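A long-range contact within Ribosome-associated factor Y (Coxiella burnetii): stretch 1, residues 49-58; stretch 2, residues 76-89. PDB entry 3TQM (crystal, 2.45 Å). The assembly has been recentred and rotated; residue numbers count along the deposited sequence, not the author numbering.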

ATOM      1  N   ILE A  49      -5.080  -5.478  -8.990  1.00 26.51           N
ATOM      2  CA  ILE A  49      -4.907  -4.114  -8.494  1.00 23.37           C
ATOM      3  C   ILE A  49      -4.791  -4.039  -6.974  1.00 21.84           C
ATOM      4  O   ILE A  49      -5.565  -4.665  -6.247  1.00 22.31           O
ATOM      5  CB  ILE A  49      -6.067  -3.204  -8.933  1.00 22.30           C
ATOM      6  CG1 ILE A  49      -6.186  -3.177 -10.457  1.00 23.29           C
ATOM      7  CG2 ILE A  49      -5.883  -1.804  -8.386  1.00 21.83           C
ATOM      8  CD1 ILE A  49      -7.155  -4.190 -11.010  1.00 24.09           C
ATOM      9  N   VAL A  50      -3.818  -3.266  -6.500  1.00 19.84           N
ATOM     10  CA  VAL A  50      -3.712  -2.966  -5.076  1.00 22.62           C
ATOM     11  C   VAL A  50      -3.706  -1.450  -4.877  1.00 26.00           C
ATOM     12  O   VAL A  50      -2.928  -0.734  -5.505  1.00 28.10           O
ATOM     13  CB  VAL A  50      -2.452  -3.593  -4.441  1.00 21.34           C
ATOM     14  CG1 VAL A  50      -2.369  -3.246  -2.964  1.00 18.91           C
ATOM     15  CG2 VAL A  50      -2.465  -5.104  -4.626  1.00 22.50           C
ATOM     16  N   ASP A  51      -4.589  -0.969  -4.008  1.00 27.41           N
ATOM     17  CA  ASP A  51      -4.750   0.461  -3.774  1.00 28.25           C
ATOM     18  C   ASP A  51      -4.470   0.790  -2.308  1.00 22.98           C
ATOM     19  O   ASP A  51      -4.748  -0.017  -1.418  1.00 19.08           O
ATOM     20  CB  ASP A  51      -6.167   0.892  -4.166  1.00 38.59           C
ATOM     21  CG  ASP A  51      -6.338   2.401  -4.193  1.00 50.78           C
ATOM     22  OD1 ASP A  51      -5.329   3.127  -4.060  1.00 54.26           O
ATOM     23  OD2 ASP A  51      -7.488   2.862  -4.362  1.00 55.86           O
ATOM     24  N   ALA A  52      -3.911   1.972  -2.058  1.00 22.01           N
ATOM     25  CA  ALA A  52      -3.515   2.356  -0.707  1.00 19.08           C
ATOM     26  C   ALA A  52      -3.851   3.806  -0.367  1.00 19.51           C
ATOM     27  O   ALA A  52      -3.645   4.713  -1.176  1.00 18.62           O
ATOM     28  CB  ALA A  52      -2.030   2.095  -0.503  1.00 17.33           C
ATOM     29  N   ASN A  53      -4.369   4.012   0.839  1.00 23.62           N
ATOM     30  CA  ASN A  53      -4.644   5.350   1.354  1.00 25.86           C
ATOM     31  C   ASN A  53      -3.850   5.584   2.638  1.00 27.07           C
ATOM     32  O   ASN A  53      -4.105   4.950   3.662  1.00 29.37           O
ATOM     33  CB  ASN A  53      -6.147   5.528   1.602  1.00 27.38           C
ATOM     34  CG  ASN A  53      -6.482   6.843   2.286  1.00 28.05           C
ATOM     35  OD1 ASN A  53      -6.587   6.906   3.509  1.00 28.72           O
ATOM     36  ND2 ASN A  53      -6.661   7.897   1.497  1.00 26.77           N
ATOM     37  N   VAL A  54      -2.877   6.487   2.576  1.00 26.41           N
ATOM     38  CA  VAL A  54      -1.977   6.731   3.702  1.00 26.06           C
ATOM     39  C   VAL A  54      -2.167   8.116   4.318  1.00 24.68           C
ATOM     40  O   VAL A  54      -2.176   9.126   3.616  1.00 22.97           O
ATOM     41  CB  VAL A  54      -0.505   6.572   3.283  1.00 25.02           C
ATOM     42  CG1 VAL A  54       0.420   7.035   4.399  1.00 23.09           C
ATOM     43  CG2 VAL A  54      -0.223   5.124   2.904  1.00 24.24           C
ATOM     44  N   LYS A  55      -2.310   8.150   5.638  1.00 23.78           N
ATOM     45  CA  LYS A  55      -2.579   9.393   6.343  1.00 24.46           C
ATOM     46  C   LYS A  55      -1.366   9.892   7.125  1.00 24.50           C
ATOM     47  O   LYS A  55      -0.868   9.219   8.027  1.00 26.09           O
ATOM     48  CB  LYS A  55      -3.787   9.227   7.267  1.00 27.81           C
ATOM     49  CG  LYS A  55      -4.161  10.479   8.045  1.00 30.37           C
ATOM     50  CD  LYS A  55      -4.338  11.680   7.128  1.00 32.84           C
ATOM     51  CE  LYS A  55      -4.749  12.914   7.918  1.00 34.02           C
ATOM     52  NZ  LYS A  55      -4.567  14.163   7.133  1.00 34.47           N
ATOM     53  N   LEU A  56      -0.893  11.076   6.752  1.00 22.71           N
ATOM     54  CA  LEU A  56       0.194  11.745   7.447  1.00 23.22           C
ATOM     55  C   LEU A  56      -0.374  13.002   8.086  1.00 28.68           C
ATOM     56  O   LEU A  56      -1.496  13.404   7.774  1.00 30.34           O
ATOM     57  CB  LEU A  56       1.302  12.124   6.464  1.00 18.70           C
ATOM     58  CG  LEU A  56       1.951  10.995   5.667  1.00 17.85           C
ATOM     59  CD1 LEU A  56       2.285  11.470   4.262  1.00 18.20           C
ATOM     60  CD2 LEU A  56       3.193  10.451   6.368  1.00 18.11           C
ATOM     61  N   PRO A  57       0.390  13.628   8.994  1.00 33.59           N
ATOM     62  CA  PRO A  57      -0.086  14.880   9.591  1.00 34.68           C
ATOM     63  C   PRO A  57      -0.188  15.989   8.544  1.00 33.92           C
ATOM     64  O   PRO A  57       0.832  16.439   8.018  1.00 33.61           O
ATOM     65  CB  PRO A  57       1.001  15.214  10.620  1.00 35.00           C
ATOM     66  CG  PRO A  57       1.663  13.901  10.917  1.00 34.90           C
ATOM     67  CD  PRO A  57       1.646  13.166   9.609  1.00 35.49           C
ATOM     68  N   GLY A  58      -1.411  16.413   8.239  1.00 33.17           N
ATOM     69  CA  GLY A  58      -1.628  17.526   7.331  1.00 30.71           C
ATOM     70  C   GLY A  58      -1.937  17.154   5.894  1.00 31.20           C
ATOM     71  O   GLY A  58      -2.363  18.003   5.115  1.00 31.86           O
ATOM     72  N   LEU A  76       5.120  -3.168  -6.336  1.00 24.61           N
ATOM     73  CA  LEU A  76       5.025  -1.963  -7.156  1.00 28.01           C
ATOM     74  C   LEU A  76       4.431  -0.791  -6.379  1.00 27.86           C
ATOM     75  O   LEU A  76       4.910   0.339  -6.480  1.00 26.39           O
ATOM     76  CB  LEU A  76       4.196  -2.235  -8.415  1.00 28.21           C
ATOM     77  CG  LEU A  76       4.931  -2.755  -9.656  1.00 28.88           C
ATOM     78  CD1 LEU A  76       5.856  -3.911  -9.312  1.00 28.99           C
ATOM     79  CD2 LEU A  76       3.936  -3.158 -10.735  1.00 26.82           C
ATOM     80  N   LEU A  77       3.385  -1.067  -5.607  1.00 28.38           N
ATOM     81  CA  LEU A  77       2.703  -0.031  -4.840  1.00 26.19           C
ATOM     82  C   LEU A  77       3.627   0.592  -3.799  1.00 27.93           C
ATOM     83  O   LEU A  77       3.509   1.777  -3.484  1.00 29.47           O
ATOM     84  CB  LEU A  77       1.453  -0.593  -4.163  1.00 22.00           C
ATOM     85  CG  LEU A  77       0.607   0.413  -3.379  1.00 21.42           C
ATOM     86  CD1 LEU A  77       0.164   1.560  -4.275  1.00 18.07           C
ATOM     87  CD2 LEU A  77      -0.596  -0.269  -2.749  1.00 22.58           C
HETATM   88  N   MSE A  78       4.545  -0.209  -3.265  1.00 25.18           N
HETATM   89  CA  MSE A  78       5.506   0.287  -2.286  1.00 22.18           C
HETATM   90  C   MSE A  78       6.408   1.360  -2.895  1.00 20.86           C
HETATM   91  O   MSE A  78       6.687   2.376  -2.263  1.00 19.57           O
HETATM   92  CB  MSE A  78       6.349  -0.855  -1.718  1.00 21.26           C
HETATM   93  CG  MSE A  78       5.561  -1.936  -0.993  1.00 21.08           C
HETATM   94 SE   MSE A  78       4.514  -1.277   0.522  1.00 34.72          SE
HETATM   95  CE  MSE A  78       2.774  -1.138  -0.344  1.00 27.57           C
ATOM     96  N   HIS A  79       6.860   1.127  -4.125  1.00 21.91           N
ATOM     97  CA  HIS A  79       7.708   2.092  -4.824  1.00 21.11           C
ATOM     98  C   HIS A  79       6.966   3.398  -5.069  1.00 19.64           C
ATOM     99  O   HIS A  79       7.534   4.479  -4.936  1.00 23.98           O
ATOM    100  CB  HIS A  79       8.211   1.527  -6.153  1.00 21.50           C
ATOM    101  CG  HIS A  79       9.144   0.366  -6.006  1.00 22.60           C
ATOM    102  ND1 HIS A  79      10.432   0.501  -5.538  1.00 22.81           N
ATOM    103  CD2 HIS A  79       8.977  -0.950  -6.276  1.00 22.58           C
ATOM    104  CE1 HIS A  79      11.019  -0.682  -5.520  1.00 24.38           C
ATOM    105  NE2 HIS A  79      10.157  -1.581  -5.963  1.00 22.81           N
ATOM    106  N   LYS A  80       5.694   3.294  -5.438  1.00 18.43           N
ATOM    107  CA  LYS A  80       4.868   4.478  -5.640  1.00 18.71           C
ATOM    108  C   LYS A  80       4.665   5.226  -4.325  1.00 15.31           C
ATOM    109  O   LYS A  80       4.672   6.459  -4.297  1.00 14.33           O
ATOM    110  CB  LYS A  80       3.516   4.101  -6.254  1.00 19.59           C
ATOM    111  CG  LYS A  80       3.603   3.672  -7.710  1.00 22.95           C
ATOM    112  CD  LYS A  80       2.224   3.559  -8.347  1.00 26.20           C
ATOM    113  CE  LYS A  80       2.334   3.377  -9.853  1.00 28.50           C
ATOM    114  NZ  LYS A  80       1.006   3.370 -10.523  1.00 28.68           N
ATOM    115  N   LEU A  81       4.485   4.479  -3.238  1.00 13.32           N
ATOM    116  CA  LEU A  81       4.344   5.083  -1.921  1.00 14.98           C
ATOM    117  C   LEU A  81       5.616   5.820  -1.511  1.00 20.29           C
ATOM    118  O   LEU A  81       5.563   6.974  -1.086  1.00 23.63           O
ATOM    119  CB  LEU A  81       3.991   4.029  -0.870  1.00 12.02           C
ATOM    120  CG  LEU A  81       2.561   3.496  -0.842  1.00 14.06           C
ATOM    121  CD1 LEU A  81       2.346   2.647   0.401  1.00 15.90           C
ATOM    122  CD2 LEU A  81       1.561   4.640  -0.883  1.00 13.88           C
ATOM    123  N   GLU A  82       6.758   5.151  -1.639  1.00 21.45           N
ATOM    124  CA  GLU A  82       8.035   5.752  -1.277  1.00 22.98           C
ATOM    125  C   GLU A  82       8.276   7.035  -2.058  1.00 19.19           C
ATOM    126  O   GLU A  82       8.729   8.034  -1.501  1.00 16.86           O
ATOM    127  CB  GLU A  82       9.183   4.765  -1.496  1.00 25.51           C
ATOM    128  CG  GLU A  82       9.121   3.549  -0.592  1.00 27.97           C
ATOM    129  CD  GLU A  82      10.493   2.987  -0.276  1.00 34.11           C
ATOM    130  OE1 GLU A  82      11.171   2.502  -1.206  1.00 33.68           O
ATOM    131  OE2 GLU A  82      10.898   3.037   0.907  1.00 37.41           O
ATOM    132  N   THR A  83       7.974   6.999  -3.350  1.00 17.90           N
ATOM    133  CA  THR A  83       8.052   8.193  -4.177  1.00 22.61           C
ATOM    134  C   THR A  83       7.216   9.313  -3.566  1.00 22.67           C
ATOM    135  O   THR A  83       7.699  10.429  -3.380  1.00 23.81           O
ATOM    136  CB  THR A  83       7.555   7.925  -5.614  1.00 24.20           C
ATOM    137  OG1 THR A  83       8.394   6.946  -6.240  1.00 25.28           O
ATOM    138  CG2 THR A  83       7.584   9.206  -6.435  1.00 22.49           C
ATOM    139  N   GLN A  84       5.962   9.006  -3.248  1.00 21.49           N
ATOM    140  CA  GLN A  84       5.038  10.004  -2.715  1.00 22.68           C
ATOM    141  C   GLN A  84       5.453  10.498  -1.330  1.00 23.69           C
ATOM    142  O   GLN A  84       5.231  11.661  -0.983  1.00 22.61           O
ATOM    143  CB  GLN A  84       3.609   9.457  -2.683  1.00 21.98           C
ATOM    144  CG  GLN A  84       2.997   9.275  -4.062  1.00 22.99           C
ATOM    145  CD  GLN A  84       3.084  10.535  -4.903  1.00 25.89           C
ATOM    146  OE1 GLN A  84       3.521  10.498  -6.053  1.00 27.88           O
ATOM    147  NE2 GLN A  84       2.669  11.661  -4.331  1.00 26.13           N
ATOM    148  N   LEU A  85       6.056   9.610  -0.546  1.00 22.68           N
ATOM    149  CA  LEU A  85       6.576   9.975   0.764  1.00 20.69           C
ATOM    150  C   LEU A  85       7.796  10.887   0.633  1.00 21.30           C
ATOM    151  O   LEU A  85       7.992  11.789   1.443  1.00 24.57           O
ATOM    152  CB  LEU A  85       6.924   8.726   1.575  1.00 21.52           C
ATOM    153  CG  LEU A  85       5.747   7.991   2.222  1.00 22.85           C
ATOM    154  CD1 LEU A  85       6.137   6.578   2.622  1.00 24.11           C
ATOM    155  CD2 LEU A  85       5.222   8.768   3.423  1.00 24.13           C
ATOM    156  N   SER A  86       8.610  10.656  -0.390  1.00 21.77           N
ATOM    157  CA  SER A  86       9.780  11.497  -0.618  1.00 24.04           C
ATOM    158  C   SER A  86       9.387  12.909  -1.041  1.00 26.51           C
ATOM    159  O   SER A  86      10.072  13.872  -0.703  1.00 28.74           O
ATOM    160  CB  SER A  86      10.726  10.868  -1.642  1.00 25.44           C
ATOM    161  OG  SER A  86      11.442   9.784  -1.071  1.00 27.62           O
ATOM    162  N   LYS A  87       8.292  13.030  -1.785  1.00 28.13           N
ATOM    163  CA  LYS A  87       7.764  14.345  -2.143  1.00 30.29           C
ATOM    164  C   LYS A  87       7.215  15.036  -0.896  1.00 26.83           C
ATOM    165  O   LYS A  87       7.455  16.224  -0.675  1.00 29.02           O
ATOM    166  CB  LYS A  87       6.670  14.228  -3.206  1.00 33.39           C
ATOM    167  CG  LYS A  87       7.177  13.827  -4.581  1.00 41.62           C
ATOM    168  CD  LYS A  87       6.048  13.791  -5.599  1.00 47.99           C
ATOM    169  CE  LYS A  87       6.576  13.476  -6.993  1.00 54.92           C
ATOM    170  NZ  LYS A  87       5.478  13.375  -8.000  1.00 58.17           N
ATOM    171  N   TYR A  88       6.476  14.282  -0.092  1.00 19.51           N
ATOM    172  CA  TYR A  88       5.967  14.774   1.176  1.00 23.55           C
ATOM    173  C   TYR A  88       7.100  15.360   2.010  1.00 27.05           C
ATOM    174  O   TYR A  88       7.015  16.488   2.495  1.00 24.62           O
ATOM    175  CB  TYR A  88       5.282  13.636   1.939  1.00 24.00           C
ATOM    176  CG  TYR A  88       5.078  13.908   3.409  1.00 26.06           C
ATOM    177  CD1 TYR A  88       3.970  14.616   3.856  1.00 28.84           C
ATOM    178  CD2 TYR A  88       5.988  13.449   4.351  1.00 26.00           C
ATOM    179  CE1 TYR A  88       3.778  14.863   5.199  1.00 28.34           C
ATOM    180  CE2 TYR A  88       5.805  13.693   5.698  1.00 26.96           C
ATOM    181  CZ  TYR A  88       4.697  14.401   6.115  1.00 27.83           C
ATOM    182  OH  TYR A  88       4.508  14.648   7.455  1.00 29.06           O
ATOM    183  N   LYS A  89       8.168  14.585   2.165  1.00 28.52           N
ATOM    184  CA  LYS A  89       9.331  15.022   2.929  1.00 26.35           C
ATOM    185  C   LYS A  89       9.974  16.258   2.302  1.00 27.03           C
ATOM    186  O   LYS A  89      10.417  17.162   3.007  1.00 31.68           O
ATOM    187  CB  LYS A  89      10.351  13.888   3.034  1.00 24.97           C
ATOM    188  CG  LYS A  89      11.617  14.253   3.788  1.00 25.75           C
ATOM    189  CD  LYS A  89      12.601  13.097   3.776  1.00 27.96           C
ATOM    190  CE  LYS A  89      13.856  13.424   4.568  1.00 28.02           C
ATOM    191  NZ  LYS A  89      14.819  12.288   4.538  1.00 27.98           N
TER

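The most distinctive feature of this contact lies at its C-terminal end, where a methyl group of Leu 56 sits over the face of an aromatic ring. Leu 56 CD1 is 3.8 Å from the centroid of the Tyr 88 ring, which is defined by CG, CD1, CD2, CE1, CE2 and CZ, and it lies 18° off the ring normal, a CH-pi arrangement in which the weakly polarized C-H groups meet the electron-rich face of the ring. The closest ring atom, Tyr 88 CD1, is 3.6 Å from Leu 56 CD1. Tyrosine suits this position because its flat ring offers a broad apolar face while its hydroxyl remains free for polar company: Tyr 88 OH is hydrogen-bonded elsewhere in the structure. Pro 57, just beyond the strand, continues the packing, with its CD 3.9 Å from Tyr 88 OH, while its carbonyl oxygen lies at the edge of the ring, near the ring plane.

The rest of the contact is a strand packed against a helix. The two run in broadly the same direction, with 29° between their N-to-C directions, and their axes approach to 9.3 Å, which leaves room for a layer of side chains between the backbones. No hydrogen bond crosses the gap. The helix carries its own i to i+4 backbone bonds, such as that from Leu 81 N to Leu 77 O at 2.9 Å; between the two elements the contacts are mostly apolar.

The sequence pattern follows from the secondary structure. Along a strand, successive side chains alternate between its two faces, and Val 50, Ala 52, Val 54 and Leu 56 all direct their CA-to-CB bonds toward the helix. Those of Asp 51 and Asn 53 point away, where polar groups can stay partly exposed. On the helix, Leu 77, Leu 81, Leu 85 and Tyr 88 recur at intervals of four, four and three residues, which keeps them on one side of a structure with 3.6 residues per turn.

Leu 77 serves two strand residues at once. Its CD2 methyl lies 3.5 Å from Val 50 CG1 and 3.6 Å from Ala 52 CB, so a single branch end fits against both. The small side chain of Ala 52 suits this close approach, and its CB also lies 4.4 Å from Leu 81 CD2. Two residues further along the strand, Val 54 CG2 is 4.2 Å from that same Leu 81 CD2, looser than the contacts made by Leu 77 CD2. The beta-branched valines are well suited to the extended backbone and present compact apolar surfaces to the leucines of the helix.

Leu 85 reaches the strand differently. Its CA-to-CB bond points sideways, yet the end of the side chain comes nearer, bringing its CD2 to 4.0 Å from Leu 56 CD2. Leu 56 lies between the two helix residues: CD1 sits over the ring of Tyr 88, and is also 4.1 Å from Leu 85 CD2, so both methyls lie close to Leu 85. Its longer, forked side chain is apt for joining these two helix residues.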